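Local coordinates for titin (Homo sapiens, PDB 2J8O), which spans half a sarcomere of striated muscle as a giant elastic scaffold and, through its kinase domain, probably phosphorylates protein substrates, at residues V98-H103 and V178-R183; E109-V114 and Q188-L193; V122-P127 and T160-P165. All coordinates share one frame; numbering follows the deposited sequence.

Interaction 1: residues V98-H103 and V178-R183; sequences VPAKIH and VCAKNR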
loop_
_atom_site.group_PDB
_atom_site.type_symbol
_atom_site.label_atom_id
_atom_site.label_comp_id
_atom_site.label_asym_id
_atom_site.label_seq_id
_atom_site.Cartn_x
_atom_site.Cartn_y
_atom_site.Cartn_z
ATOM N N VAL A 98 -0.599 1.169 -6.579
ATOM C CA VAL A 98 -0.356 -0.233 -6.815
ATOM C C VAL A 98 -1.669 -0.850 -7.236
ATOM O O VAL A 98 -2.629 -0.815 -6.473
ATOM C CB VAL A 98 0.218 -0.880 -5.531
ATOM C CG1 VAL A 98 -0.011 -2.395 -5.466
ATOM C CG2 VAL A 98 1.703 -0.513 -5.391
ATOM N N PRO A 99 -1.717 -1.394 -8.465
ATOM C CA PRO A 99 -2.899 -2.047 -9.033
ATOM C C PRO A 99 -3.362 -3.190 -8.165
ATOM O O PRO A 99 -2.531 -3.899 -7.591
ATOM C CB PRO A 99 -2.393 -2.614 -10.374
ATOM C CG PRO A 99 -0.892 -2.572 -10.292
ATOM C CD PRO A 99 -0.577 -1.410 -9.404
ATOM N N ALA A 100 -4.677 -3.348 -8.075
ATOM C CA ALA A 100 -5.305 -4.408 -7.333
ATOM C C ALA A 100 -4.759 -5.782 -7.733
ATOM O O ALA A 100 -4.479 -6.012 -8.893
ATOM C CB ALA A 100 -6.798 -4.352 -7.567
ATOM N N LYS A 101 -4.606 -6.684 -6.764
ATOM C CA LYS A 101 -4.129 -8.043 -7.016
ATOM C C LYS A 101 -4.561 -8.942 -5.876
ATOM O O LYS A 101 -4.349 -8.593 -4.704
ATOM C CB LYS A 101 -2.604 -8.075 -7.125
ATOM C CG LYS A 101 -2.102 -9.114 -8.115
ATOM C CD LYS A 101 -0.675 -9.530 -7.832
ATOM C CE LYS A 101 -0.273 -10.706 -8.729
ATOM N NZ LYS A 101 1.170 -10.554 -9.126
ATOM N N ILE A 102 -5.194 -10.068 -6.212
ATOM C CA ILE A 102 -5.560 -11.091 -5.244
ATOM C C ILE A 102 -4.429 -12.103 -5.119
ATOM O O ILE A 102 -3.766 -12.395 -6.104
ATOM C CB ILE A 102 -6.836 -11.813 -5.649
ATOM C CG1 ILE A 102 -8.033 -10.882 -5.453
ATOM C CG2 ILE A 102 -7.036 -13.075 -4.796
ATOM C CD1 ILE A 102 -9.197 -11.184 -6.341
ATOM N N HIS A 103 -4.204 -12.618 -3.899
ATOM C CA HIS A 103 -3.093 -13.540 -3.622
ATOM C C HIS A 103 -3.642 -14.770 -2.943
ATOM O O HIS A 103 -3.780 -14.804 -1.734
ATOM C CB HIS A 103 -2.043 -12.918 -2.690
ATOM C CG HIS A 103 -1.456 -11.625 -3.171
ATOM N ND1 HIS A 103 -0.525 -11.557 -4.188
ATOM C CD2 HIS A 103 -1.607 -10.355 -2.718
ATOM C CE1 HIS A 103 -0.161 -10.299 -4.363
ATOM N NE2 HIS A 103 -0.802 -9.549 -3.484
ATOM N N VAL A 178 -13.963 -13.939 -6.458
ATOM C CA VAL A 178 -13.622 -12.782 -5.674
ATOM C C VAL A 178 -12.883 -11.824 -6.587
ATOM O O VAL A 178 -12.053 -12.240 -7.400
ATOM C CB VAL A 178 -12.798 -13.133 -4.393
ATOM C CG1 VAL A 178 -11.495 -13.856 -4.733
ATOM C CG2 VAL A 178 -12.488 -11.873 -3.596
ATOM N N CYS A 179 -13.204 -10.542 -6.456
ATOM C CA CYS A 179 -12.737 -9.572 -7.403
ATOM C C CYS A 179 -12.359 -8.277 -6.719
ATOM O O CYS A 179 -13.167 -7.696 -5.983
ATOM C CB CYS A 179 -13.800 -9.317 -8.465
ATOM S SG CYS A 179 -13.224 -8.068 -9.626
ATOM N N ALA A 180 -11.131 -7.834 -6.965
ATOM C CA ALA A 180 -10.609 -6.634 -6.331
ATOM C C ALA A 180 -10.310 -5.615 -7.409
ATOM O O ALA A 180 -9.617 -5.923 -8.380
ATOM C CB ALA A 180 -9.343 -6.951 -5.522
ATOM N N LYS A 181 -10.845 -4.410 -7.240
ATOM C CA LYS A 181 -10.708 -3.367 -8.242
ATOM C C LYS A 181 -10.321 -2.043 -7.605
ATOM O O LYS A 181 -10.912 -1.632 -6.608
ATOM C CB LYS A 181 -12.029 -3.156 -8.988
ATOM C CG LYS A 181 -12.952 -4.351 -9.066
ATOM C CD LYS A 181 -14.375 -3.893 -9.294
ATOM C CE LYS A 181 -15.360 -5.010 -9.002
ATOM N NZ LYS A 181 -15.267 -6.093 -10.037
ATOM N N ASN A 182 -9.331 -1.378 -8.184
ATOM C CA ASN A 182 -8.996 -0.013 -7.815
ATOM C C ASN A 182 -8.660 0.814 -9.061
ATOM O O ASN A 182 -8.710 0.305 -10.191
ATOM C CB ASN A 182 -7.886 0.043 -6.740
ATOM C CG ASN A 182 -6.479 -0.303 -7.273
ATOM O OD1 ASN A 182 -6.276 -0.543 -8.466
ATOM N ND2 ASN A 182 -5.497 -0.307 -6.374
ATOM N N ARG A 183 -8.322 2.084 -8.842
ATOM C CA ARG A 183 -7.973 3.015 -9.917
ATOM C C ARG A 183 -7.031 2.401 -10.953
ATOM O O ARG A 183 -7.097 2.742 -12.137
ATOM C CB ARG A 183 -7.303 4.266 -9.333
ATOM C CG ARG A 183 -8.239 5.270 -8.663
ATOM C CD ARG A 183 -7.522 6.609 -8.471
ATOM N NE ARG A 183 -6.790 6.975 -9.688
ATOM C CZ ARG A 183 -5.764 7.822 -9.753
ATOM N NH1 ARG A 183 -5.310 8.426 -8.656
ATOM N NH2 ARG A 183 -5.182 8.063 -10.927
#

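Interaction 2: residues E109-V114 and Q188-L193; sequences EGMGAV and QKTVEL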
loop_
_atom_site.group_PDB
_atom_site.type_symbol
_atom_site.label_atom_id
_atom_site.label_comp_id
_atom_site.label_asym_id
_atom_site.label_seq_id
_atom_site.Cartn_x
_atom_site.Cartn_y
_atom_site.Cartn_z
ATOM N N GLU A 109 -5.349 -26.937 -9.348
ATOM C CA GLU A 109 -5.772 -26.965 -10.753
ATOM C C GLU A 109 -6.087 -25.558 -11.266
ATOM O O GLU A 109 -7.034 -25.358 -12.020
ATOM C CB GLU A 109 -6.997 -27.890 -10.953
ATOM C CG GLU A 109 -6.780 -29.351 -10.617
ATOM C CD GLU A 109 -8.101 -30.171 -10.572
ATOM O OE1 GLU A 109 -8.999 -29.981 -11.451
ATOM O OE2 GLU A 109 -8.242 -31.032 -9.656
ATOM N N GLY A 110 -5.303 -24.581 -10.857
ATOM C CA GLY A 110 -5.484 -23.231 -11.372
ATOM C C GLY A 110 -6.360 -22.366 -10.491
ATOM O O GLY A 110 -6.307 -21.127 -10.582
ATOM N N MET A 111 -7.106 -23.008 -9.586
ATOM C CA MET A 111 -8.101 -22.336 -8.769
ATOM C C MET A 111 -7.918 -22.513 -7.263
ATOM O O MET A 111 -7.307 -23.477 -6.797
ATOM C CB MET A 111 -9.467 -22.930 -9.104
ATOM C CG MET A 111 -9.923 -22.718 -10.520
ATOM S SD MET A 111 -11.619 -23.256 -10.571
ATOM C CE MET A 111 -12.163 -22.702 -8.963
ATOM N N GLY A 112 -8.516 -21.612 -6.497
ATOM C CA GLY A 112 -8.660 -21.849 -5.093
ATOM C C GLY A 112 -9.489 -23.092 -4.850
ATOM O O GLY A 112 -10.405 -23.418 -5.627
ATOM N N ALA A 113 -9.145 -23.801 -3.780
ATOM C CA ALA A 113 -9.953 -24.880 -3.278
ATOM C C ALA A 113 -10.058 -24.788 -1.758
ATOM O O ALA A 113 -9.107 -24.397 -1.054
ATOM C CB ALA A 113 -9.378 -26.200 -3.685
ATOM N N VAL A 114 -11.238 -25.100 -1.258
ATOM C CA VAL A 114 -11.434 -25.264 0.154
ATOM C C VAL A 114 -12.407 -26.374 0.224
ATOM O O VAL A 114 -13.447 -26.329 -0.430
ATOM C CB VAL A 114 -11.969 -23.994 0.890
ATOM C CG1 VAL A 114 -12.726 -23.077 -0.045
ATOM C CG2 VAL A 114 -12.849 -24.394 2.079
ATOM N N GLN A 188 -9.000 -10.995 -10.364
ATOM C CA GLN A 188 -10.148 -11.783 -9.996
ATOM C C GLN A 188 -9.664 -13.201 -9.869
ATOM O O GLN A 188 -8.732 -13.599 -10.564
ATOM C CB GLN A 188 -11.224 -11.645 -11.079
ATOM C CG GLN A 188 -12.309 -12.669 -11.034
ATOM C CD GLN A 188 -13.184 -12.651 -12.271
ATOM O OE1 GLN A 188 -13.708 -11.608 -12.667
ATOM N NE2 GLN A 188 -13.366 -13.824 -12.874
ATOM N N LYS A 189 -10.276 -13.958 -8.977
ATOM C CA LYS A 189 -9.872 -15.325 -8.753
ATOM C C LYS A 189 -11.105 -16.116 -8.441
ATOM O O LYS A 189 -12.046 -15.591 -7.855
ATOM C CB LYS A 189 -8.902 -15.429 -7.563
ATOM C CG LYS A 189 -7.532 -14.804 -7.776
ATOM C CD LYS A 189 -6.747 -15.466 -8.894
ATOM C CE LYS A 189 -5.791 -14.453 -9.529
ATOM N NZ LYS A 189 -4.629 -15.090 -10.157
ATOM N N THR A 190 -11.105 -17.381 -8.848
ATOM C CA THR A 190 -12.167 -18.306 -8.482
ATOM C C THR A 190 -11.702 -19.211 -7.337
ATOM O O THR A 190 -10.541 -19.606 -7.269
ATOM C CB THR A 190 -12.609 -19.094 -9.712
ATOM O OG1 THR A 190 -13.167 -18.171 -10.641
ATOM C CG2 THR A 190 -13.695 -20.078 -9.389
ATOM N N VAL A 191 -12.608 -19.522 -6.423
ATOM C CA VAL A 191 -12.343 -20.530 -5.396
ATOM C C VAL A 191 -13.427 -21.586 -5.488
ATOM O O VAL A 191 -14.613 -21.257 -5.416
ATOM C CB VAL A 191 -12.315 -19.890 -3.998
ATOM C CG1 VAL A 191 -12.291 -20.942 -2.895
ATOM C CG2 VAL A 191 -11.099 -18.949 -3.878
ATOM N N GLU A 192 -13.050 -22.852 -5.676
ATOM C CA GLU A 192 -14.065 -23.902 -5.616
ATOM C C GLU A 192 -14.268 -24.421 -4.202
ATOM O O GLU A 192 -13.313 -24.735 -3.509
ATOM C CB GLU A 192 -13.798 -25.068 -6.584
ATOM C CG GLU A 192 -14.959 -26.087 -6.573
ATOM C CD GLU A 192 -14.748 -27.309 -7.460
ATOM O OE1 GLU A 192 -13.687 -27.413 -8.102
ATOM O OE2 GLU A 192 -15.654 -28.181 -7.509
ATOM N N LEU A 193 -15.522 -24.554 -3.794
ATOM C CA LEU A 193 -15.836 -25.072 -2.469
ATOM C C LEU A 193 -16.544 -26.387 -2.644
ATOM O O LEU A 193 -17.493 -26.471 -3.417
ATOM C CB LEU A 193 -16.714 -24.082 -1.690
ATOM C CG LEU A 193 -17.501 -24.523 -0.433
ATOM C CD1 LEU A 193 -16.623 -25.151 0.646
ATOM C CD2 LEU A 193 -18.283 -23.352 0.154
#

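Interaction 3: residues V122-P127 and T160-P165; sequences VSIKIP and TSLVFP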
loop_
_atom_site.group_PDB
_atom_site.type_symbol
_atom_site.label_atom_id
_atom_site.label_comp_id
_atom_site.label_asym_id
_atom_site.label_seq_id
_atom_site.Cartn_x
_atom_site.Cartn_y
_atom_site.Cartn_z
ATOM N N VAL A 122 -16.746 -22.299 7.746
ATOM C CA VAL A 122 -15.650 -22.144 6.836
ATOM C C VAL A 122 -15.419 -20.646 6.573
ATOM O O VAL A 122 -16.377 -19.861 6.519
ATOM C CB VAL A 122 -15.894 -23.009 5.571
ATOM C CG1 VAL A 122 -17.258 -22.737 4.996
ATOM C CG2 VAL A 122 -14.818 -22.803 4.530
ATOM N N SER A 123 -14.154 -20.250 6.480
ATOM C CA SER A 123 -13.819 -18.878 6.149
ATOM C C SER A 123 -12.786 -18.892 5.044
ATOM O O SER A 123 -11.622 -19.247 5.266
ATOM C CB SER A 123 -13.258 -18.095 7.356
ATOM O OG SER A 123 -14.296 -17.591 8.185
ATOM N N ILE A 124 -13.212 -18.501 3.855
ATOM C CA ILE A 124 -12.284 -18.391 2.764
ATOM C C ILE A 124 -11.575 -17.050 2.837
ATOM O O ILE A 124 -12.037 -16.049 2.289
ATOM C CB ILE A 124 -12.955 -18.620 1.402
ATOM C CG1 ILE A 124 -13.739 -19.944 1.434
ATOM C CG2 ILE A 124 -11.891 -18.677 0.355
ATOM C CD1 ILE A 124 -14.935 -20.005 0.509
ATOM N N LYS A 125 -10.451 -17.055 3.538
ATOM C CA LYS A 125 -9.634 -15.887 3.690
ATOM C C LYS A 125 -8.723 -15.660 2.451
ATOM O O LYS A 125 -7.847 -16.485 2.153
ATOM C CB LYS A 125 -8.816 -16.036 4.973
ATOM C CG LYS A 125 -7.729 -14.993 5.147
ATOM C CD LYS A 125 -6.775 -15.407 6.242
ATOM C CE LYS A 125 -5.579 -14.506 6.305
ATOM N NZ LYS A 125 -5.227 -14.283 7.738
ATOM N N ILE A 126 -8.919 -14.519 1.776
ATOM C CA ILE A 126 -8.241 -14.147 0.538
ATOM C C ILE A 126 -7.494 -12.809 0.681
ATOM O O ILE A 126 -8.115 -11.753 0.659
ATOM C CB ILE A 126 -9.278 -13.967 -0.596
ATOM C CG1 ILE A 126 -10.038 -15.267 -0.889
ATOM C CG2 ILE A 126 -8.634 -13.416 -1.839
ATOM C CD1 ILE A 126 -9.316 -16.213 -1.807
ATOM N N PRO A 127 -6.163 -12.844 0.822
ATOM C CA PRO A 127 -5.403 -11.606 0.907
ATOM C C PRO A 127 -5.365 -10.860 -0.417
ATOM O O PRO A 127 -5.553 -11.444 -1.476
ATOM C CB PRO A 127 -3.996 -12.083 1.273
ATOM C CG PRO A 127 -4.203 -13.491 1.781
ATOM C CD PRO A 127 -5.297 -14.020 0.968
ATOM N N THR A 160 -9.916 -10.042 2.362
ATOM C CA THR A 160 -11.327 -10.257 2.408
ATOM C C THR A 160 -11.581 -11.726 2.589
ATOM O O THR A 160 -10.875 -12.573 2.042
ATOM C CB THR A 160 -12.040 -9.827 1.143
ATOM O OG1 THR A 160 -13.416 -10.212 1.265
ATOM C CG2 THR A 160 -11.433 -10.508 -0.099
ATOM N N SER A 161 -12.619 -12.031 3.337
ATOM C CA SER A 161 -12.851 -13.389 3.688
ATOM C C SER A 161 -14.320 -13.701 3.493
ATOM O O SER A 161 -15.170 -12.883 3.818
ATOM C CB SER A 161 -12.420 -13.605 5.120
ATOM O OG SER A 161 -12.484 -14.988 5.402
ATOM N N LEU A 162 -14.622 -14.856 2.908
ATOM C CA LEU A 162 -16.007 -15.279 2.791
ATOM C C LEU A 162 -16.278 -16.333 3.861
ATOM O O LEU A 162 -15.504 -17.316 3.981
ATOM C CB LEU A 162 -16.349 -15.817 1.397
ATOM C CG LEU A 162 -17.802 -16.312 1.255
ATOM C CD1 LEU A 162 -18.809 -15.180 1.473
ATOM C CD2 LEU A 162 -18.073 -17.055 -0.071
ATOM N N VAL A 163 -17.381 -16.113 4.625
ATOM C CA VAL A 163 -17.659 -16.926 5.785
ATOM C C VAL A 163 -19.127 -17.331 5.762
ATOM O O VAL A 163 -19.984 -16.583 5.277
ATOM C CB VAL A 163 -17.239 -16.182 7.102
ATOM C CG1 VAL A 163 -16.963 -14.695 6.830
ATOM C CG2 VAL A 163 -18.248 -16.367 8.244
ATOM N N PHE A 164 -19.403 -18.535 6.273
ATOM C CA PHE A 164 -20.749 -19.088 6.307
ATOM C C PHE A 164 -21.148 -19.206 7.777
ATOM O O PHE A 164 -20.784 -20.202 8.452
ATOM C CB PHE A 164 -20.774 -20.467 5.610
ATOM C CG PHE A 164 -20.315 -20.427 4.157
ATOM C CD1 PHE A 164 -21.175 -20.816 3.124
ATOM C CD2 PHE A 164 -19.030 -19.985 3.823
ATOM C CE1 PHE A 164 -20.752 -20.760 1.763
ATOM C CE2 PHE A 164 -18.597 -19.923 2.478
ATOM C CZ PHE A 164 -19.465 -20.313 1.454
ATOM N N PRO A 165 -21.777 -18.129 8.318
ATOM C CA PRO A 165 -22.207 -18.061 9.704
ATOM C C PRO A 165 -22.879 -19.333 10.236
ATOM O O PRO A 165 -22.503 -19.785 11.317
ATOM C CB PRO A 165 -23.166 -16.875 9.702
ATOM C CG PRO A 165 -22.623 -15.972 8.743
ATOM C CD PRO A 165 -22.052 -16.842 7.631
#

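Interaction 1: residues V98-H103 and V178-R183
Two carbonyls share the amide nitrogen of Asn182: ND2 donates to Val98 O at 2.9 Å, with that acceptor lying flat in the amide plane, and also to Pro132 O. The oxygen end is doubly used as well. Ala100 N reaches Asn182 OD1 at 3.3 Å, coming from above the carbonyl plane and not along a lone pair, while Phe184 N bonds the same oxygen from the turn that follows. With CG set between the backbone N and the carbonyl carbon (chi1 73°), the amide reaches across and clips the chain before and after Pro99. A leucine here would probably leave Val98 O without this donor and Ala100 N without its acceptor, so that the chain around Pro99 would be less firmly fixed to strand 174-182. This is a face-to-face contact in an immunoglobulin β-sandwich: 98-102 lies along strand 123-131 in one sheet, 178-182 belongs to the other, and the short segments run antiparallel at 176° with 6.0 Å between axes. Small side chains permit that closeness. Ala100 CB sits over Ala180 O at 3.3 Å and meets Ala180 CB at 4.2 Å. Further along, Ile102 sends CG1 back beside its own N (chi1 -72°), which carries CD1 across to Val178 O, 3.2 Å away, and to Val178 CG1 at 3.9 Å; Ile102 CG1 flanks Ala180 CB at 4.1 Å.

Interaction 2: residues E109-V114 and Q188-L193
Parallel pairing of the A′ strand with the last strand, G, is characteristic of I-set immunoglobulin domains, as of V-set ones, and here 112-114 takes the A′ place beside 188-193 at the margin of the sheet. The axes of the two segments come within 4.3 Å and their directions differ by 25°. Gly112 accounts for two of the three backbone hydrogen bonds: its N donates to Thr190 O at 3.0 Å, in the carbonyl plane, and its O accepts Glu192 N at 2.7 Å, the donor standing well above the plane of that carbonyl. Val114 N then closes on Glu192 O at 3.1 Å, almost straight off the end of the carbonyl. The chains are closest at Gly112 and Val191, whose CA atoms are 3.9 Å apart; a β-carbon on Gly112 would run into Val191 CG2, so the absence of a side chain matters there. On the side of the sheet away from the core, Met111 bends at chi3 and lays its thioether across Thr190, with SD 4.0 Å from Thr190 CG2, though the placing of its methyl is doubtful. Inward, the valines and leucine join the sandwich core together with Ile124 and Leu104. Val191 points CG1 opposite its backbone N (chi1 170°), which brings it up against Val114 CG1 at 3.6 Å. The other methyl of Val114, CG2, meets Leu193 CD1 at 4.1 Å.

Interaction 3: residues V122-P127 and T160-P165
Segments 123-127 and 160-163 run antiparallel at 168°, their axes 4.3 Å apart, as the neighbouring B and E strands of an immunoglobulin sheet. Two hydrogen-bonded pairs hold them. Ile124 N gives to Leu162 O at 2.6 Å, in the carbonyl plane, and Ile124 O takes Leu162 N from above its plane; Ile126 and Thr160 repeat the exchange, with Ile126 N 2.8 Å from Thr160 O and Thr160 N reaching Ile126 O. A weak bond from Phe164 N to Val122 O extends the pairing past the regular strand. Ile124 is also the centre of an inverse gamma turn, closed by a weak bond from Lys125 N to Ser123 O.

The side chains sort by face. Ile124, Ile126, Thr160 and Leu162 share the inward face, where the isoleucines pack on Val191 and Ile126 and Leu162 on Trp138 of the opposing sheet. Ile124 CD1 approaches the edge of the Phe164 ring, 4.2 Å from CE2, and lies 4.3 Å from Leu162 CD2. Beside it Val122 runs alongside Phe164, pointing the same way, and rests CG1 3.5 Å from Phe164 CD2 at an oblique angle to the ring. Thr160 turns OG1 opposite its backbone N (chi1 175°), where Ile154 O and Trp138 NE1 both bond it, while its CG2 packs 4.1 Å from Ile126 CB. On the other face Ser123 OG lies 3.4 Å from Val163 CB, and Lys125 makes a cation-pi contact with Phe159.

The inward face is thus mostly apolar and buried, while the other carries the exposed Ser123 and Lys125 beside the buried Ser161 and Val163; the buried threonine hydroxyl has its polar needs met, and the backbone bonds probably offset much of the cost of burying the peptide groups of Ile124, Leu162, Ile126 and Thr160.

The three contacts belong to one immunoglobulin sandwich, and their centres lie 13 to 17 Å apart. Interaction 1 bridges the two sheets; interaction 2 pairs strands within one of them and interaction 3 within the other. Backbone bonds tie them: Val178 N sits 2.9 Å from Lys189 O, linking 1 to 2, and His103 N sits 3.0 Å from Pro127 O, linking 1 to 3. Interactions 2 and 3 meet through the core, where Leu193 CD2 touches Phe164 CZ at 3.5 Å and Val114 CG2 touches Val122 CG2 at 3.5 Å. Glycerol, probably from the crystallisation liquor, lies near Gly112 and near Ile124.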